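Local atomic coordinates of xylosidase (Xanthomonas axonopodis pv. citri, PDB entry 6XN2), a protein that probably hydrolyses xylo-oligosaccharides as a family 43 glycoside hydrolase, binding them in a pocket at the centre of a beta-propeller. Residues His262-Arg267 with Gln316-Phe321; Ala37-Leu42 with Leu320-Ser325; Gly258-Gln263 with Tyr269-Thr274. One frame throughout, in Å; residues are numbered along the deposited sequence.

Contact 1. Residues His262-Arg267 with Gln316-Phe321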
ATOM      1  N   HIS A 262       6.720   6.493   5.800  1.00 29.87           N
ATOM      2  CA  HIS A 262       6.487   7.873   6.190  1.00 31.02           C
ATOM      3  C   HIS A 262       7.628   8.367   7.082  1.00 30.58           C
ATOM      4  O   HIS A 262       8.353   7.574   7.701  1.00 28.41           O
ATOM      5  CB  HIS A 262       5.117   8.032   6.878  1.00 29.61           C
ATOM      6  CG  HIS A 262       5.070   7.541   8.293  1.00 30.84           C
ATOM      7  ND1 HIS A 262       4.734   6.246   8.625  1.00 28.48           N
ATOM      8  CD2 HIS A 262       5.285   8.187   9.464  1.00 31.14           C
ATOM      9  CE1 HIS A 262       4.761   6.110   9.940  1.00 29.57           C
ATOM     10  NE2 HIS A 262       5.098   7.271  10.472  1.00 26.62           N
ATOM     11  N   GLN A 263       7.784   9.674   7.140  1.00 29.07           N
ATOM     12  CA  GLN A 263       8.798  10.284   7.940  1.00 31.17           C
ATOM     13  C   GLN A 263       8.218  10.901   9.193  1.00 33.06           C
ATOM     14  O   GLN A 263       7.233  11.550   9.153  1.00 31.24           O
ATOM     15  CB  GLN A 263       9.527  11.374   7.158  1.00 31.09           C
ATOM     16  CG  GLN A 263      10.503  10.877   6.135  1.00 30.80           C
ATOM     17  CD  GLN A 263      11.258  11.988   5.458  1.00 36.29           C
ATOM     18  OE1 GLN A 263      10.769  12.604   4.586  1.00 32.13           O
ATOM     19  NE2 GLN A 263      12.460  12.221   5.887  1.00 35.16           N
ATOM     20  N   HIS A 264       8.900  10.699  10.296  1.00 35.91           N
ATOM     21  CA  HIS A 264       8.498  11.248  11.544  1.00 35.05           C
ATOM     22  C   HIS A 264       9.667  11.260  12.472  1.00 38.18           C
ATOM     23  O   HIS A 264      10.392  10.306  12.541  1.00 38.80           O
ATOM     24  CB  HIS A 264       7.397  10.416  12.152  1.00 37.18           C
ATOM     25  CG  HIS A 264       7.054  10.816  13.536  1.00 35.62           C
ATOM     26  ND1 HIS A 264       6.344  11.951  13.813  1.00 37.39           N
ATOM     27  CD2 HIS A 264       7.375  10.271  14.719  1.00 35.00           C
ATOM     28  CE1 HIS A 264       6.204  12.064  15.110  1.00 38.30           C
ATOM     29  NE2 HIS A 264       6.823  11.059  15.683  1.00 39.48           N
ATOM     30  N   ALA A 265       9.862  12.375  13.155  1.00 39.15           N
ATOM     31  CA  ALA A 265      10.911  12.521  14.123  1.00 37.81           C
ATOM     32  C   ALA A 265      12.290  12.124  13.665  1.00 42.67           C
ATOM     33  O   ALA A 265      13.021  11.523  14.399  1.00 44.69           O
ATOM     34  CB  ALA A 265      10.552  11.783  15.390  1.00 41.47           C
ATOM     35  N   GLY A 266      12.646  12.481  12.454  1.00 40.59           N
ATOM     36  CA  GLY A 266      13.954  12.194  11.942  1.00 39.98           C
ATOM     37  C   GLY A 266      14.247  10.769  11.594  1.00 42.99           C
ATOM     38  O   GLY A 266      15.367  10.423  11.434  1.00 44.86           O
ATOM     39  N   ARG A 267      13.208   9.963  11.518  1.00 39.18           N
ATOM     40  CA  ARG A 267      13.404   8.552  11.160  1.00 38.42           C
ATOM     41  C   ARG A 267      12.424   8.187  10.059  1.00 35.24           C
ATOM     42  O   ARG A 267      11.451   8.891   9.867  1.00 34.27           O
ATOM     43  CB  ARG A 267      13.162   7.680  12.385  1.00 40.29           C
ATOM     44  CG  ARG A 267      14.400   7.501  13.240  1.00 50.56           C
ATOM     45  CD  ARG A 267      14.657   6.040  13.500  1.00 57.74           C
ATOM     46  NE  ARG A 267      16.035   5.970  13.923  1.00 68.03           N
ATOM     47  CZ  ARG A 267      16.775   4.881  13.913  1.00 77.08           C
ATOM     48  NH1 ARG A 267      16.271   3.724  13.519  1.00 71.46           N
ATOM     49  NH2 ARG A 267      18.025   4.949  14.324  1.00 89.25           N
ATOM     50  N   GLN A 316      -3.715  18.347  12.443  1.00 42.46           N
ATOM     51  CA  GLN A 316      -3.328  17.978  13.801  1.00 48.46           C
ATOM     52  C   GLN A 316      -3.273  16.491  14.104  1.00 56.60           C
ATOM     53  O   GLN A 316      -3.110  16.103  15.240  1.00 66.64           O
ATOM     54  CB  GLN A 316      -4.295  18.623  14.786  1.00 44.50           C
ATOM     55  CG  GLN A 316      -4.220  20.140  14.754  1.00 52.94           C
ATOM     56  CD  GLN A 316      -5.245  20.842  15.605  1.00 52.44           C
ATOM     57  OE1 GLN A 316      -6.313  21.163  15.163  1.00 52.06           O
ATOM     58  NE2 GLN A 316      -4.891  21.105  16.821  1.00 58.04           N
ATOM     59  N   GLN A 317      -3.312  15.657  13.094  1.00 47.97           N
ATOM     60  CA  GLN A 317      -3.465  14.226  13.360  1.00 40.13           C
ATOM     61  C   GLN A 317      -2.820  13.320  12.312  1.00 39.29           C
ATOM     62  O   GLN A 317      -3.007  13.527  11.113  1.00 38.47           O
ATOM     63  CB  GLN A 317      -4.954  13.890  13.465  1.00 39.74           C
ATOM     64  CG  GLN A 317      -5.246  12.449  13.814  1.00 36.97           C
ATOM     65  CD  GLN A 317      -4.756  12.089  15.194  1.00 39.17           C
ATOM     66  OE1 GLN A 317      -5.122  12.732  16.178  1.00 38.70           O
ATOM     67  NE2 GLN A 317      -3.911  11.066  15.275  1.00 37.57           N
ATOM     68  N   TRP A 318      -2.061  12.322  12.767  1.00 39.07           N
ATOM     69  CA  TRP A 318      -1.667  11.213  11.895  1.00 34.87           C
ATOM     70  C   TRP A 318      -2.823  10.236  11.795  1.00 34.72           C
ATOM     71  O   TRP A 318      -3.503   9.965  12.785  1.00 34.47           O
ATOM     72  CB  TRP A 318      -0.437  10.469  12.417  1.00 33.67           C
ATOM     73  CG  TRP A 318       0.866  11.148  12.220  1.00 34.50           C
ATOM     74  CD1 TRP A 318       1.529  11.914  13.128  1.00 36.51           C
ATOM     75  CD2 TRP A 318       1.700  11.091  11.056  1.00 32.20           C
ATOM     76  NE1 TRP A 318       2.714  12.352  12.600  1.00 36.06           N
ATOM     77  CE2 TRP A 318       2.846  11.860  11.329  1.00 36.31           C
ATOM     78  CE3 TRP A 318       1.587  10.467   9.807  1.00 32.00           C
ATOM     79  CZ2 TRP A 318       3.873  12.032  10.399  1.00 35.25           C
ATOM     80  CZ3 TRP A 318       2.608  10.641   8.884  1.00 34.62           C
ATOM     81  CH2 TRP A 318       3.735  11.411   9.188  1.00 31.06           C
ATOM     82  N   TYR A 319      -2.996   9.646  10.643  1.00 32.10           N
ATOM     83  CA  TYR A 319      -4.017   8.661  10.498  1.00 32.56           C
ATOM     84  C   TYR A 319      -3.515   7.409   9.850  1.00 31.99           C
ATOM     85  O   TYR A 319      -2.621   7.451   9.079  1.00 29.82           O
ATOM     86  CB  TYR A 319      -5.127   9.168   9.603  1.00 31.26           C
ATOM     87  CG  TYR A 319      -5.885  10.328  10.098  1.00 34.31           C
ATOM     88  CD1 TYR A 319      -6.974  10.170  10.900  1.00 34.58           C
ATOM     89  CD2 TYR A 319      -5.530  11.581   9.741  1.00 35.72           C
ATOM     90  CE1 TYR A 319      -7.683  11.241  11.342  1.00 34.87           C
ATOM     91  CE2 TYR A 319      -6.222  12.670  10.183  1.00 36.86           C
ATOM     92  CZ  TYR A 319      -7.297  12.494  10.990  1.00 38.18           C
ATOM     93  OH  TYR A 319      -7.968  13.574  11.404  1.00 35.80           O
ATOM     94  N   LEU A 320      -4.095   6.297  10.260  1.00 31.61           N
ATOM     95  CA  LEU A 320      -3.938   5.028   9.574  1.00 27.89           C
ATOM     96  C   LEU A 320      -5.133   4.849   8.646  1.00 28.39           C
ATOM     97  O   LEU A 320      -6.285   4.905   9.085  1.00 29.44           O
ATOM     98  CB  LEU A 320      -3.856   3.859  10.566  1.00 30.36           C
ATOM     99  CG  LEU A 320      -3.839   2.480   9.892  1.00 29.11           C
ATOM    100  CD1 LEU A 320      -2.520   2.292   9.180  1.00 27.02           C
ATOM    101  CD2 LEU A 320      -4.108   1.320  10.852  1.00 28.80           C
ATOM    102  N   PHE A 321      -4.863   4.670   7.360  1.00 26.27           N
ATOM    103  CA  PHE A 321      -5.909   4.303   6.415  1.00 25.77           C
ATOM    104  C   PHE A 321      -5.762   2.827   6.115  1.00 28.04           C
ATOM    105  O   PHE A 321      -4.661   2.354   5.864  1.00 26.52           O
ATOM    106  CB  PHE A 321      -5.814   5.128   5.136  1.00 26.99           C
ATOM    107  CG  PHE A 321      -6.155   6.570   5.328  1.00 28.43           C
ATOM    108  CD1 PHE A 321      -5.246   7.437   5.908  1.00 30.32           C
ATOM    109  CD2 PHE A 321      -7.390   7.060   4.933  1.00 30.39           C
ATOM    110  CE1 PHE A 321      -5.560   8.778   6.089  1.00 29.11           C
ATOM    111  CE2 PHE A 321      -7.708   8.399   5.111  1.00 31.06           C
ATOM    112  CZ  PHE A 321      -6.788   9.251   5.691  1.00 28.83           C
TER

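Contact 2. Residues Ala37-Leu42 with Leu320-Ser325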
ATOM      1  N   ALA A  37     -16.459  -2.516  15.390  1.00 29.58           N
ATOM      2  CA  ALA A  37     -15.516  -1.862  14.483  1.00 31.15           C
ATOM      3  C   ALA A  37     -15.266  -0.409  14.895  1.00 32.30           C
ATOM      4  O   ALA A  37     -16.203   0.327  15.216  1.00 29.69           O
ATOM      5  CB  ALA A  37     -16.031  -1.923  13.046  1.00 33.95           C
ATOM      6  N   ILE A  38     -14.009  -0.014  14.911  1.00 30.66           N
ATOM      7  CA  ILE A  38     -13.647   1.331  15.276  1.00 29.55           C
ATOM      8  C   ILE A  38     -13.765   2.316  14.143  1.00 30.07           C
ATOM      9  O   ILE A  38     -13.649   3.471  14.336  1.00 30.88           O
ATOM     10  CB  ILE A  38     -12.257   1.412  15.867  1.00 27.75           C
ATOM     11  CG1 ILE A  38     -11.213   1.341  14.791  1.00 30.35           C
ATOM     12  CG2 ILE A  38     -12.060   0.321  16.852  1.00 30.22           C
ATOM     13  CD1 ILE A  38      -9.823   1.435  15.324  1.00 31.91           C
ATOM     14  N   SER A  39     -13.980   1.823  12.952  1.00 29.95           N
ATOM     15  CA  SER A  39     -14.151   2.680  11.829  1.00 30.20           C
ATOM     16  C   SER A  39     -15.269   2.208  10.984  1.00 31.62           C
ATOM     17  O   SER A  39     -15.517   1.065  10.865  1.00 34.21           O
ATOM     18  CB  SER A  39     -12.928   2.744  10.938  1.00 29.22           C
ATOM     19  OG  SER A  39     -11.755   2.964  11.613  1.00 31.94           O
ATOM     20  N   ALA A  40     -15.972   3.148  10.414  1.00 34.73           N
ATOM     21  CA  ALA A  40     -16.986   2.849   9.466  1.00 31.79           C
ATOM     22  C   ALA A  40     -16.389   3.050   8.096  1.00 34.67           C
ATOM     23  O   ALA A  40     -15.470   3.780   7.927  1.00 33.76           O
ATOM     24  CB  ALA A  40     -18.142   3.781   9.649  1.00 33.82           C
ATOM     25  N   PRO A  41     -16.905   2.363   7.111  1.00 32.53           N
ATOM     26  CA  PRO A  41     -16.456   2.526   5.749  1.00 34.10           C
ATOM     27  C   PRO A  41     -16.548   3.987   5.327  1.00 37.30           C
ATOM     28  O   PRO A  41     -17.564   4.594   5.484  1.00 35.81           O
ATOM     29  CB  PRO A  41     -17.452   1.724   4.972  1.00 34.59           C
ATOM     30  CG  PRO A  41     -18.084   0.820   5.922  1.00 35.85           C
ATOM     31  CD  PRO A  41     -18.049   1.475   7.218  1.00 38.19           C
ATOM     32  N   LEU A  42     -15.477   4.540   4.811  1.00 33.74           N
ATOM     33  CA  LEU A  42     -15.471   5.920   4.416  1.00 33.80           C
ATOM     34  C   LEU A  42     -16.387   6.142   3.270  1.00 35.53           C
ATOM     35  O   LEU A  42     -16.887   7.205   3.068  1.00 36.96           O
ATOM     36  CB  LEU A  42     -14.072   6.343   4.007  1.00 32.25           C
ATOM     37  CG  LEU A  42     -13.110   6.406   5.145  1.00 35.90           C
ATOM     38  CD1 LEU A  42     -11.708   6.607   4.653  1.00 37.27           C
ATOM     39  CD2 LEU A  42     -13.507   7.504   6.091  1.00 36.74           C
ATOM     40  N   LEU A 320      -4.095   6.297  10.260  1.00 31.61           N
ATOM     41  CA  LEU A 320      -3.938   5.028   9.574  1.00 27.89           C
ATOM     42  C   LEU A 320      -5.133   4.849   8.646  1.00 28.39           C
ATOM     43  O   LEU A 320      -6.285   4.905   9.085  1.00 29.44           O
ATOM     44  CB  LEU A 320      -3.856   3.859  10.566  1.00 30.36           C
ATOM     45  CG  LEU A 320      -3.839   2.480   9.892  1.00 29.11           C
ATOM     46  CD1 LEU A 320      -2.520   2.292   9.180  1.00 27.02           C
ATOM     47  CD2 LEU A 320      -4.108   1.320  10.852  1.00 28.80           C
ATOM     48  N   PHE A 321      -4.863   4.670   7.360  1.00 26.27           N
ATOM     49  CA  PHE A 321      -5.909   4.303   6.415  1.00 25.77           C
ATOM     50  C   PHE A 321      -5.762   2.827   6.115  1.00 28.04           C
ATOM     51  O   PHE A 321      -4.661   2.354   5.864  1.00 26.52           O
ATOM     52  CB  PHE A 321      -5.814   5.128   5.136  1.00 26.99           C
ATOM     53  CG  PHE A 321      -6.155   6.570   5.328  1.00 28.43           C
ATOM     54  CD1 PHE A 321      -5.246   7.437   5.908  1.00 30.32           C
ATOM     55  CD2 PHE A 321      -7.390   7.060   4.933  1.00 30.39           C
ATOM     56  CE1 PHE A 321      -5.560   8.778   6.089  1.00 29.11           C
ATOM     57  CE2 PHE A 321      -7.708   8.399   5.111  1.00 31.06           C
ATOM     58  CZ  PHE A 321      -6.788   9.251   5.691  1.00 28.83           C
ATOM     59  N   TYR A 322      -6.861   2.090   6.157  1.00 24.26           N
ATOM     60  CA  TYR A 322      -6.782   0.654   5.960  1.00 24.59           C
ATOM     61  C   TYR A 322      -8.069   0.191   5.319  1.00 30.03           C
ATOM     62  O   TYR A 322      -8.887   1.021   4.913  1.00 24.80           O
ATOM     63  CB  TYR A 322      -6.519  -0.067   7.287  1.00 25.92           C
ATOM     64  CG  TYR A 322      -7.590   0.125   8.342  1.00 26.24           C
ATOM     65  CD1 TYR A 322      -7.702   1.326   9.043  1.00 27.41           C
ATOM     66  CD2 TYR A 322      -8.475  -0.909   8.660  1.00 27.48           C
ATOM     67  CE1 TYR A 322      -8.683   1.504  10.006  1.00 28.29           C
ATOM     68  CE2 TYR A 322      -9.460  -0.741   9.626  1.00 26.80           C
ATOM     69  CZ  TYR A 322      -9.556   0.466  10.298  1.00 31.30           C
ATOM     70  OH  TYR A 322     -10.529   0.640  11.259  1.00 26.82           O
ATOM     71  N   HIS A 323      -8.254  -1.120   5.204  1.00 26.56           N
ATOM     72  CA  HIS A 323      -9.521  -1.635   4.697  1.00 27.58           C
ATOM     73  C   HIS A 323      -9.924  -2.941   5.375  1.00 27.80           C
ATOM     74  O   HIS A 323      -9.110  -3.601   6.027  1.00 27.58           O
ATOM     75  CB  HIS A 323      -9.468  -1.814   3.166  1.00 26.41           C
ATOM     76  CG  HIS A 323      -8.598  -2.946   2.696  1.00 28.82           C
ATOM     77  ND1 HIS A 323      -7.537  -2.759   1.834  1.00 27.58           N
ATOM     78  CD2 HIS A 323      -8.651  -4.277   2.942  1.00 27.03           C
ATOM     79  CE1 HIS A 323      -6.968  -3.925   1.582  1.00 28.87           C
ATOM     80  NE2 HIS A 323      -7.619  -4.861   2.251  1.00 26.02           N
ATOM     81  N   ASP A 324     -11.191  -3.308   5.238  1.00 26.51           N
ATOM     82  CA  ASP A 324     -11.605  -4.663   5.579  1.00 26.54           C
ATOM     83  C   ASP A 324     -12.803  -5.076   4.736  1.00 31.56           C
ATOM     84  O   ASP A 324     -13.241  -4.335   3.848  1.00 27.93           O
ATOM     85  CB  ASP A 324     -11.900  -4.809   7.082  1.00 28.55           C
ATOM     86  CG  ASP A 324     -13.125  -4.013   7.560  1.00 30.56           C
ATOM     87  OD1 ASP A 324     -14.036  -3.682   6.771  1.00 29.25           O
ATOM     88  OD2 ASP A 324     -13.178  -3.745   8.779  1.00 28.00           O
ATOM     89  N   SER A 325     -13.335  -6.254   5.023  1.00 25.74           N
ATOM     90  CA  SER A 325     -14.392  -6.821   4.202  1.00 29.96           C
ATOM     91  C   SER A 325     -15.731  -6.891   4.929  1.00 32.72           C
ATOM     92  O   SER A 325     -16.579  -7.709   4.586  1.00 32.53           O
ATOM     93  CB  SER A 325     -13.983  -8.219   3.731  1.00 33.41           C
ATOM     94  OG  SER A 325     -12.892  -8.152   2.830  1.00 30.45           O
TER
HETATM   95  O   HOH W   1     -12.740  -0.945  11.832  1.00 29.21           O

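Contact 3. Residues Gly258-Gln263 with Tyr269-Thr274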
ATOM      1  N   GLY A 258       2.452  -4.621  -0.013  1.00 28.79           N
ATOM      2  CA  GLY A 258       2.005  -3.276   0.325  1.00 30.46           C
ATOM      3  C   GLY A 258       2.880  -2.401   1.210  1.00 29.86           C
ATOM      4  O   GLY A 258       2.409  -1.923   2.251  1.00 26.05           O
ATOM      5  N   PRO A 259       4.105  -2.122   0.803  1.00 27.91           N
ATOM      6  CA  PRO A 259       4.952  -1.273   1.613  1.00 26.77           C
ATOM      7  C   PRO A 259       4.485   0.164   1.656  1.00 25.85           C
ATOM      8  O   PRO A 259       3.858   0.620   0.789  1.00 24.78           O
ATOM      9  CB  PRO A 259       6.289  -1.329   0.899  1.00 30.60           C
ATOM     10  CG  PRO A 259       5.969  -1.628  -0.476  1.00 26.83           C
ATOM     11  CD  PRO A 259       4.722  -2.436  -0.478  1.00 27.81           C
ATOM     12  N   TRP A 260       4.793   0.840   2.730  1.00 24.08           N
ATOM     13  CA  TRP A 260       4.492   2.261   2.857  1.00 25.39           C
ATOM     14  C   TRP A 260       5.577   2.856   3.717  1.00 23.49           C
ATOM     15  O   TRP A 260       6.021   2.222   4.673  1.00 26.75           O
ATOM     16  CB  TRP A 260       3.109   2.497   3.478  1.00 25.25           C
ATOM     17  CG  TRP A 260       2.739   3.964   3.622  1.00 27.08           C
ATOM     18  CD1 TRP A 260       3.013   4.778   4.690  1.00 24.40           C
ATOM     19  CD2 TRP A 260       2.032   4.779   2.669  1.00 27.18           C
ATOM     20  NE1 TRP A 260       2.521   6.042   4.459  1.00 26.38           N
ATOM     21  CE2 TRP A 260       1.916   6.071   3.227  1.00 27.39           C
ATOM     22  CE3 TRP A 260       1.479   4.540   1.404  1.00 24.93           C
ATOM     23  CZ2 TRP A 260       1.272   7.121   2.564  1.00 27.06           C
ATOM     24  CZ3 TRP A 260       0.847   5.581   0.744  1.00 25.97           C
ATOM     25  CH2 TRP A 260       0.744   6.857   1.326  1.00 24.11           C
ATOM     26  N   VAL A 261       6.024   4.061   3.374  1.00 26.45           N
ATOM     27  CA  VAL A 261       7.041   4.721   4.179  1.00 28.45           C
ATOM     28  C   VAL A 261       6.589   6.129   4.531  1.00 28.82           C
ATOM     29  O   VAL A 261       6.106   6.867   3.677  1.00 27.23           O
ATOM     30  CB  VAL A 261       8.413   4.773   3.461  1.00 30.05           C
ATOM     31  CG1 VAL A 261       9.445   5.517   4.309  1.00 26.60           C
ATOM     32  CG2 VAL A 261       8.913   3.361   3.168  1.00 24.74           C
ATOM     33  N   HIS A 262       6.720   6.493   5.800  1.00 29.87           N
ATOM     34  CA  HIS A 262       6.487   7.873   6.190  1.00 31.02           C
ATOM     35  C   HIS A 262       7.628   8.367   7.082  1.00 30.58           C
ATOM     36  O   HIS A 262       8.353   7.574   7.701  1.00 28.41           O
ATOM     37  CB  HIS A 262       5.117   8.032   6.878  1.00 29.61           C
ATOM     38  CG  HIS A 262       5.070   7.541   8.293  1.00 30.84           C
ATOM     39  ND1 HIS A 262       4.734   6.246   8.625  1.00 28.48           N
ATOM     40  CD2 HIS A 262       5.285   8.187   9.464  1.00 31.14           C
ATOM     41  CE1 HIS A 262       4.761   6.110   9.940  1.00 29.57           C
ATOM     42  NE2 HIS A 262       5.098   7.271  10.472  1.00 26.62           N
ATOM     43  N   GLN A 263       7.784   9.674   7.140  1.00 29.07           N
ATOM     44  CA  GLN A 263       8.798  10.284   7.940  1.00 31.17           C
ATOM     45  C   GLN A 263       8.218  10.901   9.193  1.00 33.06           C
ATOM     46  O   GLN A 263       7.233  11.550   9.153  1.00 31.24           O
ATOM     47  CB  GLN A 263       9.527  11.374   7.158  1.00 31.09           C
ATOM     48  CG  GLN A 263      10.503  10.877   6.135  1.00 30.80           C
ATOM     49  CD  GLN A 263      11.258  11.988   5.458  1.00 36.29           C
ATOM     50  OE1 GLN A 263      10.769  12.604   4.586  1.00 32.13           O
ATOM     51  NE2 GLN A 263      12.460  12.221   5.887  1.00 35.16           N
ATOM     52  N   TYR A 269       9.847   5.364   8.660  1.00 27.86           N
ATOM     53  CA  TYR A 269       9.023   4.257   9.124  1.00 27.21           C
ATOM     54  C   TYR A 269       8.550   3.448   7.930  1.00 28.95           C
ATOM     55  O   TYR A 269       7.776   3.946   7.120  1.00 25.45           O
ATOM     56  CB  TYR A 269       7.805   4.762   9.909  1.00 29.48           C
ATOM     57  CG  TYR A 269       8.096   5.371  11.262  1.00 32.42           C
ATOM     58  CD1 TYR A 269       8.706   6.615  11.373  1.00 32.76           C
ATOM     59  CD2 TYR A 269       7.718   4.721  12.432  1.00 32.73           C
ATOM     60  CE1 TYR A 269       8.963   7.181  12.614  1.00 35.16           C
ATOM     61  CE2 TYR A 269       7.967   5.278  13.675  1.00 33.38           C
ATOM     62  CZ  TYR A 269       8.589   6.506  13.762  1.00 36.49           C
ATOM     63  OH  TYR A 269       8.842   7.065  14.996  1.00 38.39           O
ATOM     64  N   LEU A 270       9.039   2.220   7.805  1.00 27.56           N
ATOM     65  CA  LEU A 270       8.543   1.301   6.790  1.00 26.84           C
ATOM     66  C   LEU A 270       7.459   0.432   7.397  1.00 28.67           C
ATOM     67  O   LEU A 270       7.710  -0.259   8.375  1.00 27.36           O
ATOM     68  CB  LEU A 270       9.671   0.417   6.247  1.00 26.90           C
ATOM     69  CG  LEU A 270       9.201  -0.749   5.378  1.00 25.94           C
ATOM     70  CD1 LEU A 270       8.638  -0.196   4.075  1.00 27.06           C
ATOM     71  CD2 LEU A 270      10.338  -1.721   5.115  1.00 26.10           C
ATOM     72  N   SER A 271       6.257   0.464   6.830  1.00 28.22           N
ATOM     73  CA  SER A 271       5.186  -0.410   7.299  1.00 26.76           C
ATOM     74  C   SER A 271       4.657  -1.239   6.131  1.00 28.13           C
ATOM     75  O   SER A 271       4.794  -0.847   4.970  1.00 25.84           O
ATOM     76  CB  SER A 271       4.067   0.397   7.978  1.00 26.62           C
ATOM     77  OG  SER A 271       3.649   1.513   7.200  1.00 27.21           O
ATOM     78  N   TYR A 272       4.119  -2.401   6.445  1.00 26.61           N
ATOM     79  CA  TYR A 272       3.717  -3.353   5.460  1.00 29.73           C
ATOM     80  C   TYR A 272       2.823  -4.464   5.968  1.00 28.63           C
ATOM     81  O   TYR A 272       2.721  -4.678   7.118  1.00 29.60           O
ATOM     82  CB  TYR A 272       4.981  -4.047   4.960  1.00 27.73           C
ATOM     83  CG  TYR A 272       5.813  -4.649   6.047  1.00 25.95           C
ATOM     84  CD1 TYR A 272       5.603  -5.935   6.469  1.00 27.51           C
ATOM     85  CD2 TYR A 272       6.787  -3.944   6.646  1.00 26.11           C
ATOM     86  CE1 TYR A 272       6.336  -6.488   7.455  1.00 25.98           C
ATOM     87  CE2 TYR A 272       7.535  -4.487   7.638  1.00 29.74           C
ATOM     88  CZ  TYR A 272       7.304  -5.774   8.040  1.00 29.34           C
ATOM     89  OH  TYR A 272       8.041  -6.313   9.015  1.00 27.78           O
ATOM     90  N   SER A 273       2.235  -5.199   5.060  1.00 26.47           N
ATOM     91  CA  SER A 273       1.384  -6.302   5.394  1.00 25.42           C
ATOM     92  C   SER A 273       2.201  -7.575   5.508  1.00 29.12           C
ATOM     93  O   SER A 273       3.132  -7.735   4.802  1.00 28.83           O
ATOM     94  CB  SER A 273       0.352  -6.458   4.329  1.00 26.45           C
ATOM     95  OG  SER A 273      -0.242  -7.709   4.362  1.00 30.34           O
ATOM     96  N   THR A 274       1.837  -8.443   6.423  1.00 25.01           N
ATOM     97  CA  THR A 274       2.507  -9.713   6.607  1.00 26.20           C
ATOM     98  C   THR A 274       1.777 -10.851   5.943  1.00 27.79           C
ATOM     99  O   THR A 274       2.126 -11.980   6.058  1.00 30.22           O
ATOM    100  CB  THR A 274       2.710 -10.076   8.054  1.00 27.40           C
ATOM    101  OG1 THR A 274       1.454 -10.229   8.669  1.00 28.81           O
ATOM    102  CG2 THR A 274       3.518  -9.050   8.750  1.00 28.73           C
TER
HETATM  103  O   HOH W   2       5.020   3.812   7.253  1.00 29.43           O

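Contact 1. Residues His262-Arg267 with Gln316-Phe321
The indole of Trp318 has NE2 of His262 over one of its faces. Trp318 CH2 lies 3.6 Å from His262 CD2, and the two ring planes are inclined at 50°, so the rings meet obliquely. Trp318 CH2 also comes within 3.5 Å of Gln263 O. On the pyrrole side, Trp318 NE1 approaches His264 ND1 at 3.8 Å, though the histidine nitrogen is hydrogen-bonded to a di(hydroxyethyl)ether molecule, probably from the crystallisation liquor; here the planes are almost perpendicular, at 88°. Ala265 CB, from the next residue, lies over one face of the His264 ring. With CG anti to the carbonyl carbon (chi1 -76°), Trp318 stretches its long ring across to a strand whose segment axis comes no nearer than 11.3 Å, a span that suits tryptophan. His262 and His264, alternate residues of one strand, both point toward it, and His344 completes the aromatic group by a hydrogen bond to His262 NE2 and a stack on His264. The cluster packs strand 257-264, which runs into a type I' turn from His264 to Arg267, against the middle strand of the sheet 310-314, 317-324 and 336-342, thus joining two neighbouring sheets, with Ile311 and Leu313 also touching the indole.

Contact 2. Residues Ala37-Leu42 with Leu320-Ser325
Tyr322 and Ser39 are joined by a hydrogen bond between their hydroxyls: Tyr322 OH is 2.7 Å from Ser39 OG, which lies at the edge of the phenol ring and near its plane. Ser39 CB, the carbon bearing OG, points toward the strand and is itself 3.2 Å from Tyr322 OH. The tyrosine gets there because CG stands between its backbone N and carbonyl carbon (chi1 61°), a rotation that swings the ring from the strand toward the loop after helix 29-36. Ile38 reaches the phenol obliquely, bringing CG1 to 3.7 Å from Tyr322 OH. Further along, Leu42 points toward the strand and rests CD1 4.4 Å from Phe321 CD2, a loose apolar contact that approaches the ring at a slant; both side chains also touch Met339 of strand 336-342. Serine's short side chain holds its hydroxyl close to the loop backbone, where the long tyrosine can reach it. The contact thus lays the loop between helix 29-36 and strand 47-56 against strand 317-324, far apart in sequence. A water adds a second link, accepting from Ser39 N at 3.2 Å and lying 2.8 Å from Tyr322 OH. Ser39 OG also bonds to Met339 O, so its polar group is shared between two adjacent strands. The phenol oxygen is held by both Ser39 OG and the water, so a polar atom on a buried side chain is satisfied from the loop.

Contact 3. Residues Gly258-Gln263 with Tyr269-Thr274
Tyr269 lays its CB over one face of the His262 imidazole, 3.7 Å from the ring centroid, a CH-pi contact. The two rings continue nearly parallel, at 13°, but slid apart so that they barely overlap; Tyr269 CG lies 3.6 Å from His262 NE2, which is hydrogen-bonded to His344. His262 is set for this by chi1 of 76°, with CG between its backbone N and carbonyl carbon. The ring's other nitrogen, ND1, is 2.8 Å from a water that donates to Tyr269 O and also hydrogen-bonds with Ser271 OG, itself bonded to His309. His262, Tyr269, Trp260 and Ser271 lie on one face of an antiparallel beta hairpin, strands 257-264 and 267-273, at the edge of a sheet in the five-bladed beta-propeller fold of family 43. His262 with Tyr269 and Trp260 with Ser271 are hydrogen-bonded pairs; the straightest of their four bonds, Ser271 N to Trp260 O, is 2.8 Å with 172° at the hydrogen. Between them Val261 and Leu270 form a non-hydrogen-bonded pair on the other face, where branched apolar chains fit, Val261 CG2 touching Leu270 CD1 at 3.7 Å. Pro259 CB adds to that patch, 4.1 Å from Leu270 CD1. Trp260 turns its indole away from the partner strand and gives NE1 to Ile311 O, while Tyr269 OH bonds to Gly348 O. Gly258, with positive phi, opens the segment next to Glu257 of the xylose pocket.

Overall arrangement
Contacts 1 and 3 share strand 257-264 and His262, which meets Trp318 in one and Tyr269 in the other; their centres are 11 Å apart, and His264 O comes 3.4 Å from Tyr269 CE1. Contacts 1 and 2 lie along strand 317-324, with centres 18 Å apart, so that this strand faces the hairpin at one end and the N-terminal loop at the other. Contacts 2 and 3 do not touch, their nearest atoms being about 7 Å apart. Contact 3 comes closest to the calcium ion, about 5 Å from Gly258, against about 10 Å from the Phe321 side chain of contact 2 and about 12 Å from that of His262 in contact 1; Gly258 is also about 6 Å from the bound beta-D-xylopyranose.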